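PDB 5DKV: ABC transporter substrate binding protein (Ribose) from Agrobacterium vitis, which binds alpha-D-tagatopyranose in the crystal and probably serves as the sugar-capturing component of an ABC transporter. Local coordinates for residues K27-L32 with Q59-G64; A49-A54 with I279-V284; P111-D116 with S136-D141; I272-A277 with T302-I307. All coordinates share one frame; numbering follows the deposited sequence.

Contact 1: K27-L32 with Q59-G64; sequences KFRIAL and QIIFQG
A31 and I61 face one another where strand 29-33 runs alongside strand 59-62, the two parallel strands of a beta-alpha-beta unit whose crossover is helix 40-56. The backbones are stitched by five hydrogen bonds that alternate in direction. Q59 N gives to F28 O at 2.9 Å, and Q59 O in turn accepts I30 N. I30 O then takes I61 N, I61 O takes L32 N at 2.7 Å, and the series closes with Q63 N on L32 O at 3.2 Å. Carbonyls Q59 O, I30 O, I61 O and L32 O each receive a second, weaker CA-H...O contact, the closest being A31 CA to I61 O at 3.1 Å. On the far flank R29 N is held by D86 OD2, and A31 pairs with A87 and L89 through its backbone.

The R29 side chain, bent at chi3 (63°), turns its guanidinium beneath I61: CD1 lies 3.3 Å above one face of the group, off-centre toward the rim, with NH2 as its nearest atom. NH2 is bonded to K83 O and NH1 to K84 O. I30, L32, I60 and F62 occupy the other face of the sheet, where helices 40-56 and 276-291 pack. Both L32 and F62 set CG anti to the backbone N (chi1 173° and -179°), which carries the two side chains along side by side. Their meeting is at the ring's edge, with L32 CD2 in the plane of the F62 ring and 3.8 Å from its CD1.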
loop_
_atom_site.group_PDB
_atom_site.type_symbol
_atom_site.label_atom_id
_atom_site.label_comp_id
_atom_site.label_asym_id
_atom_site.label_seq_id
_atom_site.Cartn_x
_atom_site.Cartn_y
_atom_site.Cartn_z
ATOM N N LYS A 27 -23.620 17.669 7.485
ATOM C CA LYS A 27 -22.634 17.591 6.409
ATOM C C LYS A 27 -21.241 17.919 6.929
ATOM O O LYS A 27 -20.981 19.021 7.430
ATOM C CB LYS A 27 -23.002 18.523 5.271
ATOM C CG LYS A 27 -24.313 18.141 4.591
ATOM C CD LYS A 27 -24.803 19.273 3.724
ATOM C CE LYS A 27 -26.105 18.932 3.024
ATOM N NZ LYS A 27 -26.320 19.842 1.870
ATOM N N PHE A 28 -20.359 16.944 6.789
ATOM C CA PHE A 28 -19.031 16.998 7.373
ATOM C C PHE A 28 -17.961 17.302 6.349
ATOM O O PHE A 28 -18.144 17.064 5.157
ATOM C CB PHE A 28 -18.738 15.678 8.073
ATOM C CG PHE A 28 -19.593 15.433 9.293
ATOM C CD1 PHE A 28 -19.383 16.141 10.455
ATOM C CD2 PHE A 28 -20.588 14.472 9.276
ATOM C CE1 PHE A 28 -20.151 15.899 11.583
ATOM C CE2 PHE A 28 -21.368 14.239 10.390
ATOM C CZ PHE A 28 -21.146 14.950 11.552
ATOM N N ARG A 29 -16.850 17.834 6.836
ATOM C CA ARG A 29 -15.642 18.001 6.038
ATOM C C ARG A 29 -14.577 17.044 6.557
ATOM O O ARG A 29 -14.094 17.184 7.673
ATOM C CB ARG A 29 -15.165 19.450 6.090
ATOM C CG ARG A 29 -16.148 20.384 5.407
ATOM C CD ARG A 29 -15.985 21.820 5.855
ATOM N NE ARG A 29 -14.678 22.362 5.496
ATOM C CZ ARG A 29 -13.698 22.620 6.364
ATOM N NH1 ARG A 29 -13.860 22.379 7.660
ATOM N NH2 ARG A 29 -12.548 23.128 5.927
ATOM N N ILE A 30 -14.256 16.041 5.749
ATOM C CA ILE A 30 -13.333 14.983 6.146
ATOM C C ILE A 30 -12.081 15.072 5.289
ATOM O O ILE A 30 -12.158 15.053 4.060
ATOM C CB ILE A 30 -13.993 13.588 5.997
ATOM C CG1 ILE A 30 -15.214 13.481 6.906
ATOM C CG2 ILE A 30 -12.977 12.451 6.290
ATOM C CD1 ILE A 30 -16.127 12.287 6.597
ATOM N N ALA A 31 -10.927 15.209 5.931
ATOM C CA ALA A 31 -9.671 15.349 5.208
ATOM C C ALA A 31 -9.068 13.991 4.881
ATOM O O ALA A 31 -9.227 13.042 5.648
ATOM C CB ALA A 31 -8.706 16.143 6.010
ATOM N N LEU A 32 -8.409 13.908 3.734
ATOM C CA LEU A 32 -7.668 12.714 3.332
ATOM C C LEU A 32 -6.287 13.145 2.893
ATOM O O LEU A 32 -6.146 13.928 1.968
ATOM C CB LEU A 32 -8.392 11.944 2.221
ATOM C CG LEU A 32 -7.621 10.769 1.629
ATOM C CD1 LEU A 32 -7.222 9.709 2.682
ATOM C CD2 LEU A 32 -8.481 10.135 0.507
ATOM N N GLN A 59 -17.953 16.363 2.396
ATOM C CA GLN A 59 -16.971 16.849 1.430
ATOM C C GLN A 59 -15.603 16.347 1.834
ATOM O O GLN A 59 -15.277 16.323 3.029
ATOM C CB GLN A 59 -16.934 18.367 1.352
ATOM C CG GLN A 59 -15.879 18.895 0.319
ATOM C CD GLN A 59 -15.745 20.423 0.239
ATOM O OE1 GLN A 59 -15.889 21.133 1.240
ATOM N NE2 GLN A 59 -15.443 20.928 -0.964
ATOM N N ILE A 60 -14.815 15.943 0.843
ATOM C CA ILE A 60 -13.436 15.528 1.103
ATOM C C ILE A 60 -12.503 16.696 0.892
ATOM O O ILE A 60 -12.551 17.388 -0.153
ATOM C CB ILE A 60 -12.997 14.357 0.200
ATOM C CG1 ILE A 60 -13.878 13.133 0.422
ATOM C CG2 ILE A 60 -11.501 13.992 0.445
ATOM C CD1 ILE A 60 -13.841 12.575 1.804
ATOM N N ILE A 61 -11.652 16.923 1.894
ATOM C CA ILE A 61 -10.525 17.839 1.770
ATOM C C ILE A 61 -9.298 16.976 1.497
ATOM O O ILE A 61 -8.850 16.259 2.385
ATOM C CB ILE A 61 -10.312 18.679 3.049
ATOM C CG1 ILE A 61 -11.578 19.459 3.377
ATOM C CG2 ILE A 61 -9.102 19.612 2.880
ATOM C CD1 ILE A 61 -11.546 20.142 4.712
ATOM N N PHE A 62 -8.770 17.038 0.282
ATOM C CA PHE A 62 -7.677 16.154 -0.117
ATOM C C PHE A 62 -6.414 16.942 -0.370
ATOM O O PHE A 62 -6.405 17.905 -1.129
ATOM C CB PHE A 62 -8.081 15.359 -1.363
ATOM C CG PHE A 62 -7.034 14.406 -1.855
ATOM C CD1 PHE A 62 -7.017 13.085 -1.435
ATOM C CD2 PHE A 62 -6.070 14.819 -2.747
ATOM C CE1 PHE A 62 -6.063 12.208 -1.892
ATOM C CE2 PHE A 62 -5.122 13.939 -3.212
ATOM C CZ PHE A 62 -5.121 12.634 -2.793
ATOM N N GLN A 63 -5.330 16.546 0.292
ATOM C CA GLN A 63 -4.049 17.227 0.077
ATOM C C GLN A 63 -2.931 16.285 0.450
ATOM O O GLN A 63 -2.995 15.615 1.473
ATOM C CB GLN A 63 -3.947 18.520 0.882
ATOM C CG GLN A 63 -2.857 19.409 0.380
ATOM C CD GLN A 63 -2.765 20.718 1.144
ATOM O OE1 GLN A 63 -3.752 21.197 1.698
ATOM N NE2 GLN A 63 -1.568 21.305 1.174
ATOM N N GLY A 64 -1.924 16.221 -0.404
ATOM C CA GLY A 64 -0.778 15.366 -0.162
ATOM C C GLY A 64 0.509 15.971 -0.676
ATOM O O GLY A 64 0.506 16.985 -1.404
#

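Contact 2: A49-A54 with I279-V284; sequences AEAAAA and IGYYGV
Y281 lays one face of its ring over the methyl group of A52, whose CB sits 3.8 Å from the ring centroid and 15° off the normal, a CH-pi contact. With CG anti to the backbone N (chi1 -166°), the ring swings across to helix 40-56, and the A51-A52 backbone runs past its CE1 side. Closer to the sheet, V284 fits between A49, A52 and A53: V284 CG2 meets A49 CB at 3.6 Å, V284 CB lies 3.7 Å from A52 CB, and V284 CG1 rests near A53 N.

G280 has no side chain to hold the backbones apart, and the CA atoms of A49 and G280 approach to 4.3 Å. Within these turns the axes of helices 40-56 and 276-291 come to 7.3 Å while crossing at -35°. This is a close, small-residue helix pair, and it packs on the sheet face of the first lobe: A49 touches L32, and V284 touches I30 and I60.

No hydrogen bond links the two segments. Beyond a long CA-H...O approach of A49 CA to G280 O (3.6 Å), the contact is made by alanine methyls, a valine and an aromatic face, so the fit depends on close apolar packing, not on polar bonds between the segments.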
loop_
_atom_site.group_PDB
_atom_site.type_symbol
_atom_site.label_atom_id
_atom_site.label_comp_id
_atom_site.label_asym_id
_atom_site.label_seq_id
_atom_site.Cartn_x
_atom_site.Cartn_y
_atom_site.Cartn_z
ATOM N N ALA A 49 -12.988 7.080 -1.260
ATOM C CA ALA A 49 -13.366 8.065 -0.258
ATOM C C ALA A 49 -14.421 9.049 -0.809
ATOM O O ALA A 49 -15.346 9.432 -0.100
ATOM C CB ALA A 49 -12.158 8.808 0.218
ATOM N N GLU A 50 -14.280 9.488 -2.062
ATOM C CA GLU A 50 -15.272 10.422 -2.629
ATOM C C GLU A 50 -16.617 9.730 -2.798
ATOM O O GLU A 50 -17.673 10.351 -2.628
ATOM C CB GLU A 50 -14.795 10.988 -3.966
ATOM C CG GLU A 50 -13.538 11.892 -3.903
ATOM C CD GLU A 50 -13.815 13.309 -3.384
ATOM O OE1 GLU A 50 -15.002 13.668 -3.123
ATOM O OE2 GLU A 50 -12.818 14.074 -3.248
ATOM N N ALA A 51 -16.601 8.447 -3.113
ATOM C CA ALA A 51 -17.844 7.715 -3.292
ATOM C C ALA A 51 -18.583 7.607 -1.947
ATOM O O ALA A 51 -19.807 7.820 -1.888
ATOM C CB ALA A 51 -17.574 6.356 -3.898
ATOM N N ALA A 52 -17.857 7.290 -0.880
ATOM C CA ALA A 52 -18.462 7.220 0.451
ATOM C C ALA A 52 -18.938 8.608 0.884
ATOM O O ALA A 52 -20.017 8.752 1.451
ATOM C CB ALA A 52 -17.471 6.636 1.474
ATOM N N ALA A 53 -18.154 9.641 0.570
ATOM C CA ALA A 53 -18.526 10.991 0.975
ATOM C C ALA A 53 -19.850 11.398 0.323
ATOM O O ALA A 53 -20.725 12.000 0.966
ATOM C CB ALA A 53 -17.402 12.008 0.605
ATOM N N ALA A 54 -20.002 11.070 -0.954
ATOM C CA ALA A 54 -21.246 11.394 -1.658
ATOM C C ALA A 54 -22.426 10.677 -1.011
ATOM O O ALA A 54 -23.541 11.218 -0.952
ATOM C CB ALA A 54 -21.138 11.031 -3.117
ATOM N N ILE A 279 -10.518 0.774 1.226
ATOM C CA ILE A 279 -9.873 1.458 2.333
ATOM C C ILE A 279 -10.378 2.875 2.475
ATOM O O ILE A 279 -10.729 3.304 3.581
ATOM C CB ILE A 279 -8.337 1.449 2.168
ATOM C CG1 ILE A 279 -7.834 0.006 2.254
ATOM C CG2 ILE A 279 -7.672 2.326 3.230
ATOM C CD1 ILE A 279 -6.369 -0.119 1.897
ATOM N N GLY A 280 -10.421 3.618 1.368
ATOM C CA GLY A 280 -10.938 4.948 1.379
ATOM C C GLY A 280 -12.386 5.041 1.805
ATOM O O GLY A 280 -12.758 5.941 2.567
ATOM N N TYR A 281 -13.188 4.139 1.262
ATOM C CA TYR A 281 -14.630 4.104 1.479
ATOM C C TYR A 281 -14.915 3.877 2.954
ATOM O O TYR A 281 -15.664 4.631 3.576
ATOM C CB TYR A 281 -15.248 3.000 0.626
ATOM C CG TYR A 281 -16.752 3.057 0.501
ATOM C CD1 TYR A 281 -17.344 3.619 -0.610
ATOM C CD2 TYR A 281 -17.578 2.534 1.492
ATOM C CE1 TYR A 281 -18.722 3.664 -0.731
ATOM C CE2 TYR A 281 -18.958 2.577 1.372
ATOM C CZ TYR A 281 -19.519 3.131 0.256
ATOM O OH TYR A 281 -20.900 3.178 0.135
ATOM N N TYR A 282 -14.302 2.840 3.519
ATOM C CA TYR A 282 -14.548 2.520 4.922
ATOM C C TYR A 282 -13.921 3.554 5.831
ATOM O O TYR A 282 -14.437 3.831 6.902
ATOM C CB TYR A 282 -14.061 1.115 5.258
ATOM C CG TYR A 282 -15.110 0.082 4.895
ATOM C CD1 TYR A 282 -15.215 -0.417 3.602
ATOM C CD2 TYR A 282 -16.016 -0.367 5.838
ATOM C CE1 TYR A 282 -16.191 -1.336 3.270
ATOM C CE2 TYR A 282 -17.023 -1.285 5.502
ATOM C CZ TYR A 282 -17.092 -1.772 4.227
ATOM O OH TYR A 282 -18.064 -2.694 3.914
ATOM N N GLY A 283 -12.838 4.187 5.396
ATOM C CA GLY A 283 -12.323 5.312 6.164
ATOM C C GLY A 283 -13.325 6.447 6.311
ATOM O O GLY A 283 -13.518 6.958 7.409
ATOM N N VAL A 284 -13.941 6.879 5.213
ATOM C CA VAL A 284 -14.913 7.964 5.280
ATOM C C VAL A 284 -16.158 7.554 6.053
ATOM O O VAL A 284 -16.639 8.324 6.888
ATOM C CB VAL A 284 -15.295 8.445 3.881
ATOM C CG1 VAL A 284 -16.517 9.381 3.920
ATOM C CG2 VAL A 284 -14.113 9.137 3.264
#

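Contact 3: P111-D116 with S136-D141; sequences PMITVD and SYIASD. With T6T (alpha-D-tagatopyranose), chain E.
The hydroxyl of Y137 donates to the backbone carbonyl of D116, OH to O 2.7 Å, from above the carbonyl plane. Here the two backbones are held most tightly: the same oxygen lies 3.3 Å from A139 CB, and D116 N bonds to I138 O at 2.8 Å. Turned away from its own backbone N (chi1 174°), the Y137 ring runs obliquely across T114, whose OG1 approaches ring atom CD1 while bonding to the hydroxyl of Y124 and to T117 O.

Strands 112-115 and 137-140 run parallel in the sheet of the first lobe of a periplasmic sugar-binding protein, and their C-terminal ends point at the cleft that holds the ligand. T114 N to S136 O and I138 N to T114 O complete the backbone pairing. On the face toward helix 276-291, I113 CG2 touches I138 CD1 at 3.9 Å.

Two places are looser. At the start of the strands M112 O and S136 N stand 4.2 Å apart without bonding, and S136 N, though buried, has no partner in the model. Past D116 the chains diverge, and a water bridges D116 OD1 to S140 N; on its cleft side the carboxylate takes the sugar, OD1 from tagatose O4 and OD2 from tagatose O5, both at 2.7 Å.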
loop_
_atom_site.group_PDB
_atom_site.type_symbol
_atom_site.label_atom_id
_atom_site.label_comp_id
_atom_site.label_asym_id
_atom_site.label_seq_id
_atom_site.Cartn_x
_atom_site.Cartn_y
_atom_site.Cartn_z
ATOM N N PRO A 111 -10.693 14.211 15.433
ATOM C CA PRO A 111 -10.546 12.752 15.405
ATOM C C PRO A 111 -9.853 12.283 14.143
ATOM O O PRO A 111 -9.946 12.950 13.104
ATOM C CB PRO A 111 -11.998 12.245 15.454
ATOM C CG PRO A 111 -12.791 13.350 14.834
ATOM C CD PRO A 111 -12.110 14.621 15.304
ATOM N N MET A 112 -9.182 11.145 14.215
ATOM C CA MET A 112 -8.443 10.649 13.062
ATOM C C MET A 112 -8.412 9.145 12.969
ATOM O O MET A 112 -8.595 8.413 13.952
ATOM C CB MET A 112 -7.019 11.168 13.087
ATOM C CG MET A 112 -6.208 10.557 14.197
ATOM S SD MET A 112 -4.624 11.356 14.280
ATOM C CE MET A 112 -5.118 12.938 14.953
ATOM N N ILE A 113 -8.211 8.710 11.732
ATOM C CA ILE A 113 -8.089 7.324 11.348
ATOM C C ILE A 113 -6.852 7.207 10.467
ATOM O O ILE A 113 -6.641 8.084 9.610
ATOM C CB ILE A 113 -9.356 6.869 10.583
ATOM C CG1 ILE A 113 -10.531 6.806 11.553
ATOM C CG2 ILE A 113 -9.164 5.521 9.886
ATOM C CD1 ILE A 113 -11.879 6.499 10.906
ATOM N N THR A 114 -6.025 6.178 10.648
ATOM C CA THR A 114 -4.930 5.994 9.694
ATOM C C THR A 114 -5.349 4.897 8.695
ATOM O O THR A 114 -5.987 3.886 9.023
ATOM C CB THR A 114 -3.550 5.697 10.358
ATOM O OG1 THR A 114 -3.508 4.377 10.909
ATOM C CG2 THR A 114 -3.254 6.703 11.447
ATOM N N VAL A 115 -5.058 5.191 7.444
ATOM C CA VAL A 115 -5.378 4.334 6.320
ATOM C C VAL A 115 -4.064 3.897 5.697
ATOM O O VAL A 115 -3.131 4.695 5.586
ATOM C CB VAL A 115 -6.287 5.056 5.273
ATOM C CG1 VAL A 115 -7.703 5.263 5.834
ATOM C CG2 VAL A 115 -5.706 6.415 4.822
ATOM N N ASP A 116 -4.001 2.617 5.317
ATOM C CA ASP A 116 -2.833 1.978 4.676
ATOM C C ASP A 116 -1.698 1.708 5.664
ATOM O O ASP A 116 -1.377 0.545 5.958
ATOM C CB ASP A 116 -2.331 2.815 3.493
ATOM C CG ASP A 116 -1.203 2.146 2.750
ATOM O OD1 ASP A 116 -1.269 0.905 2.546
ATOM O OD2 ASP A 116 -0.266 2.882 2.353
ATOM N N SER A 136 -8.932 4.217 14.492
ATOM C CA SER A 136 -8.927 2.997 13.702
ATOM C C SER A 136 -7.774 2.963 12.739
ATOM O O SER A 136 -7.264 4.002 12.348
ATOM C CB SER A 136 -10.241 2.880 12.945
ATOM O OG SER A 136 -10.384 1.622 12.313
ATOM N N TYR A 137 -7.391 1.745 12.351
ATOM C CA TYR A 137 -6.387 1.476 11.344
ATOM C C TYR A 137 -7.039 0.615 10.269
ATOM O O TYR A 137 -7.477 -0.507 10.562
ATOM C CB TYR A 137 -5.185 0.738 11.959
ATOM C CG TYR A 137 -4.146 0.299 10.954
ATOM C CD1 TYR A 137 -3.807 1.092 9.879
ATOM C CD2 TYR A 137 -3.518 -0.927 11.081
ATOM C CE1 TYR A 137 -2.844 0.681 8.952
ATOM C CE2 TYR A 137 -2.572 -1.337 10.167
ATOM C CZ TYR A 137 -2.241 -0.523 9.105
ATOM O OH TYR A 137 -1.303 -0.931 8.189
ATOM N N ILE A 138 -7.139 1.156 9.068
ATOM C CA ILE A 138 -7.841 0.496 7.964
ATOM C C ILE A 138 -6.834 0.274 6.845
ATOM O O ILE A 138 -6.282 1.249 6.297
ATOM C CB ILE A 138 -9.013 1.334 7.471
ATOM C CG1 ILE A 138 -10.005 1.559 8.598
ATOM C CG2 ILE A 138 -9.716 0.633 6.283
ATOM C CD1 ILE A 138 -11.074 2.574 8.273
ATOM N N ALA A 139 -6.589 -0.991 6.512
ATOM C CA ALA A 139 -5.513 -1.334 5.581
ATOM C C ALA A 139 -5.596 -2.772 5.141
ATOM O O ALA A 139 -6.381 -3.544 5.696
ATOM C CB ALA A 139 -4.176 -1.087 6.241
ATOM N N SER A 140 -4.763 -3.170 4.187
ATOM C CA SER A 140 -4.630 -4.600 3.883
ATOM C C SER A 140 -3.986 -5.354 5.043
ATOM O O SER A 140 -3.347 -4.754 5.895
ATOM C CB SER A 140 -3.776 -4.824 2.639
ATOM O OG SER A 140 -4.280 -4.127 1.523
ATOM N N ASP A 141 -4.133 -6.671 5.051
ATOM C CA ASP A 141 -3.366 -7.516 5.936
ATOM C C ASP A 141 -1.996 -7.673 5.270
ATOM O O ASP A 141 -1.804 -8.577 4.458
ATOM C CB ASP A 141 -4.054 -8.892 6.157
ATOM C CG ASP A 141 -3.252 -9.834 7.075
ATOM O OD1 ASP A 141 -2.027 -9.640 7.299
ATOM O OD2 ASP A 141 -3.852 -10.816 7.579
HETATM O O3 T6T E . 1.788 -0.229 -1.900
HETATM C C3 T6T E . 1.100 1.001 -1.718
HETATM C C4 T6T E . 0.932 1.246 -0.281
HETATM O O4 T6T E . 0.110 0.168 0.301
HETATM C C5 T6T E . 2.235 1.330 0.384
HETATM O O5 T6T E . 2.100 1.689 1.770
HETATM C C6 T6T E . 3.105 2.425 -0.210
HETATM O O6 T6T E . 3.236 2.207 -1.646
HETATM C C2 T6T E . 1.944 2.148 -2.305
HETATM O O2 T6T E . 1.218 3.341 -2.124
HETATM C C1 T6T E . 2.324 1.977 -3.722
HETATM O O1 T6T E . 1.215 1.889 -4.559
HETATM O O HOH W 1 -2.358 -1.546 3.127
#

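Contact 4: I272-A277 with T302-I307; sequences IAQHPA and TGFTVI. With T6T (alpha-D-tagatopyranose), chain E.
Antiparallel pairing joins A273 to T305 as a hydrogen-bonded pair, with A273 N to T305 O at 2.9 Å and T305 N to A273 O at 3.0 Å; I272 and V306 form the adjoining non-hydrogen-bonded pair. Beyond Q274 the chains separate, the CA atoms of H275 and G303 standing 6.2 Å apart. A water spans the widening gap, accepting H275 N, donating to G303 O and bonding T302 OG1.

H275 bridges the same region with its imidazole. G303 O lies 3.4 Å above the centre of one ring face, while at the ring edge NE2 shares a 2.8 Å hydrogen bond with T305 OG1; ND1 is bonded to E278, and F320 also stacks on the ring. These contacts fix the ring's rotation. Q274, extended beyond CG, reaches the sugar: its NE2 donates almost straight (176°) to tagatose O4 at 2.9 Å. NE2 also bonds D254, and S140 OG bonds OE1, so both ends of the amide are held and its NH2 would be kept facing the ligand. The F304 ring lies alongside Q274, its edge toward A273 O, and I272 CG2 touches the F304 ring at CD1.

I148 of helix 142-156 covers I272, F304 and V306. H275 is the N-cap residue of helix 276-291, and strand 299-307 lies between strands 270-273 and 137-140, its T302 bonded to A139, in the region where chain segments pass between the two lobes.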
loop_
_atom_site.group_PDB
_atom_site.type_symbol
_atom_site.label_atom_id
_atom_site.label_comp_id
_atom_site.label_asym_id
_atom_site.label_seq_id
_atom_site.Cartn_x
_atom_site.Cartn_y
_atom_site.Cartn_z
ATOM N N ILE A 272 -0.522 -8.606 -7.219
ATOM C CA ILE A 272 -1.312 -8.683 -5.994
ATOM C C ILE A 272 -1.997 -7.324 -5.741
ATOM O O ILE A 272 -1.398 -6.408 -5.198
ATOM C CB ILE A 272 -0.453 -9.086 -4.764
ATOM C CG1 ILE A 272 0.462 -10.291 -5.053
ATOM C CG2 ILE A 272 -1.372 -9.358 -3.568
ATOM C CD1 ILE A 272 -0.242 -11.476 -5.616
ATOM N N ALA A 273 -3.241 -7.189 -6.202
ATOM C CA ALA A 273 -4.025 -5.955 -6.043
ATOM C C ALA A 273 -4.498 -5.813 -4.602
ATOM O O ALA A 273 -5.116 -6.705 -4.052
ATOM C CB ALA A 273 -5.235 -5.938 -7.011
ATOM N N GLN A 274 -4.200 -4.691 -3.966
ATOM C CA GLN A 274 -4.926 -4.317 -2.784
ATOM C C GLN A 274 -6.286 -3.810 -3.223
ATOM O O GLN A 274 -6.595 -3.791 -4.413
ATOM C CB GLN A 274 -4.170 -3.246 -2.008
ATOM C CG GLN A 274 -2.750 -3.663 -1.595
ATOM C CD GLN A 274 -2.100 -2.625 -0.725
ATOM O OE1 GLN A 274 -2.368 -2.579 0.456
ATOM N NE2 GLN A 274 -1.249 -1.781 -1.312
ATOM N N HIS A 275 -7.065 -3.376 -2.242
ATOM C CA HIS A 275 -8.393 -2.774 -2.452
ATOM C C HIS A 275 -8.406 -1.344 -1.928
ATOM O O HIS A 275 -9.068 -1.053 -0.947
ATOM C CB HIS A 275 -9.455 -3.598 -1.747
ATOM C CG HIS A 275 -9.675 -4.953 -2.353
ATOM N ND1 HIS A 275 -10.662 -5.807 -1.908
ATOM C CD2 HIS A 275 -9.034 -5.611 -3.349
ATOM C CE1 HIS A 275 -10.627 -6.927 -2.602
ATOM N NE2 HIS A 275 -9.649 -6.838 -3.485
ATOM N N PRO A 276 -7.643 -0.449 -2.559
ATOM C CA PRO A 276 -7.579 0.920 -2.016
ATOM C C PRO A 276 -8.921 1.631 -1.941
ATOM O O PRO A 276 -9.116 2.431 -1.025
ATOM C CB PRO A 276 -6.651 1.650 -2.992
ATOM C CG PRO A 276 -6.511 0.746 -4.174
ATOM C CD PRO A 276 -6.689 -0.653 -3.652
ATOM N N ALA A 277 -9.814 1.420 -2.900
ATOM C CA ALA A 277 -11.080 2.138 -2.840
ATOM C C ALA A 277 -11.854 1.719 -1.596
ATOM O O ALA A 277 -12.481 2.546 -0.933
ATOM C CB ALA A 277 -11.916 1.905 -4.122
ATOM N N THR A 302 -8.692 -5.032 4.797
ATOM C CA THR A 302 -9.272 -5.131 3.460
ATOM C C THR A 302 -8.482 -6.189 2.698
ATOM O O THR A 302 -7.360 -6.491 3.067
ATOM C CB THR A 302 -9.255 -3.774 2.740
ATOM O OG1 THR A 302 -7.914 -3.273 2.689
ATOM C CG2 THR A 302 -10.127 -2.771 3.514
ATOM N N GLY A 303 -9.068 -6.744 1.649
ATOM C CA GLY A 303 -8.526 -7.941 1.016
ATOM C C GLY A 303 -7.635 -7.738 -0.189
ATOM O O GLY A 303 -7.274 -6.618 -0.525
ATOM N N PHE A 304 -7.286 -8.855 -0.822
ATOM C CA PHE A 304 -6.471 -8.851 -2.023
ATOM C C PHE A 304 -7.232 -9.503 -3.165
ATOM O O PHE A 304 -8.110 -10.351 -2.961
ATOM C CB PHE A 304 -5.160 -9.607 -1.818
ATOM C CG PHE A 304 -4.346 -9.098 -0.696
ATOM C CD1 PHE A 304 -3.695 -7.893 -0.814
ATOM C CD2 PHE A 304 -4.216 -9.820 0.465
ATOM C CE1 PHE A 304 -2.931 -7.409 0.216
ATOM C CE2 PHE A 304 -3.458 -9.355 1.480
ATOM C CZ PHE A 304 -2.817 -8.142 1.368
ATOM N N THR A 305 -6.885 -9.078 -4.371
ATOM C CA THR A 305 -7.298 -9.740 -5.598
ATOM C C THR A 305 -6.029 -10.126 -6.340
ATOM O O THR A 305 -5.251 -9.253 -6.725
ATOM C CB THR A 305 -8.177 -8.830 -6.465
ATOM O OG1 THR A 305 -9.384 -8.502 -5.763
ATOM C CG2 THR A 305 -8.550 -9.504 -7.783
ATOM N N VAL A 306 -5.820 -11.426 -6.524
ATOM C CA VAL A 306 -4.648 -11.922 -7.254
ATOM C C VAL A 306 -4.986 -11.975 -8.745
ATOM O O VAL A 306 -5.914 -12.661 -9.156
ATOM C CB VAL A 306 -4.215 -13.286 -6.731
ATOM C CG1 VAL A 306 -2.949 -13.762 -7.455
ATOM C CG2 VAL A 306 -3.957 -13.201 -5.201
ATOM N N ILE A 307 -4.244 -11.199 -9.533
ATOM C CA ILE A 307 -4.490 -11.039 -10.956
ATOM C C ILE A 307 -3.412 -11.788 -11.731
ATOM O O ILE A 307 -2.212 -11.653 -11.455
ATOM C CB ILE A 307 -4.520 -9.531 -11.385
ATOM C CG1 ILE A 307 -5.469 -8.740 -10.484
ATOM C CG2 ILE A 307 -4.956 -9.404 -12.865
ATOM C CD1 ILE A 307 -5.515 -7.229 -10.786
HETATM O O3 T6T E . 1.788 -0.229 -1.900
HETATM C C3 T6T E . 1.100 1.001 -1.718
HETATM C C4 T6T E . 0.932 1.246 -0.281
HETATM O O4 T6T E . 0.110 0.168 0.301
HETATM C C5 T6T E . 2.235 1.330 0.384
HETATM O O5 T6T E . 2.100 1.689 1.770
HETATM C C6 T6T E . 3.105 2.425 -0.210
HETATM O O6 T6T E . 3.236 2.207 -1.646
HETATM C C2 T6T E . 1.944 2.148 -2.305
HETATM O O2 T6T E . 1.218 3.341 -2.124
HETATM C C1 T6T E . 2.324 1.977 -3.722
HETATM O O1 T6T E . 1.215 1.889 -4.559
HETATM O O HOH W 2 -6.636 -4.177 0.448
HETATM O O HOH W 3 -11.718 -6.917 1.195
#

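Contacts 1 to 3 belong to the first lobe; contact 4 lies where the chain passes between the lobes, its strand 299-307 next to strand 137-140. Contact 1 is at the outer edge of the first lobe's sheet; contact 2, about 10 Å away between centres, stacks helices 40-56 and 276-291 on that strand pair. Contact 3 is about 12 Å from contact 2, with I279 packing on V115 and I138. Contact 4 is about 24 Å from contact 1. Along the chain, contacts 1 and 2 interlock, contact 3 is nested within contact 2, and contact 4 follows contact 3. Contacts 3 and 4 join through S140–Q274 and A139–T302 and both bind the sugar, so packing runs from the lobe's edge to the interlobe pocket.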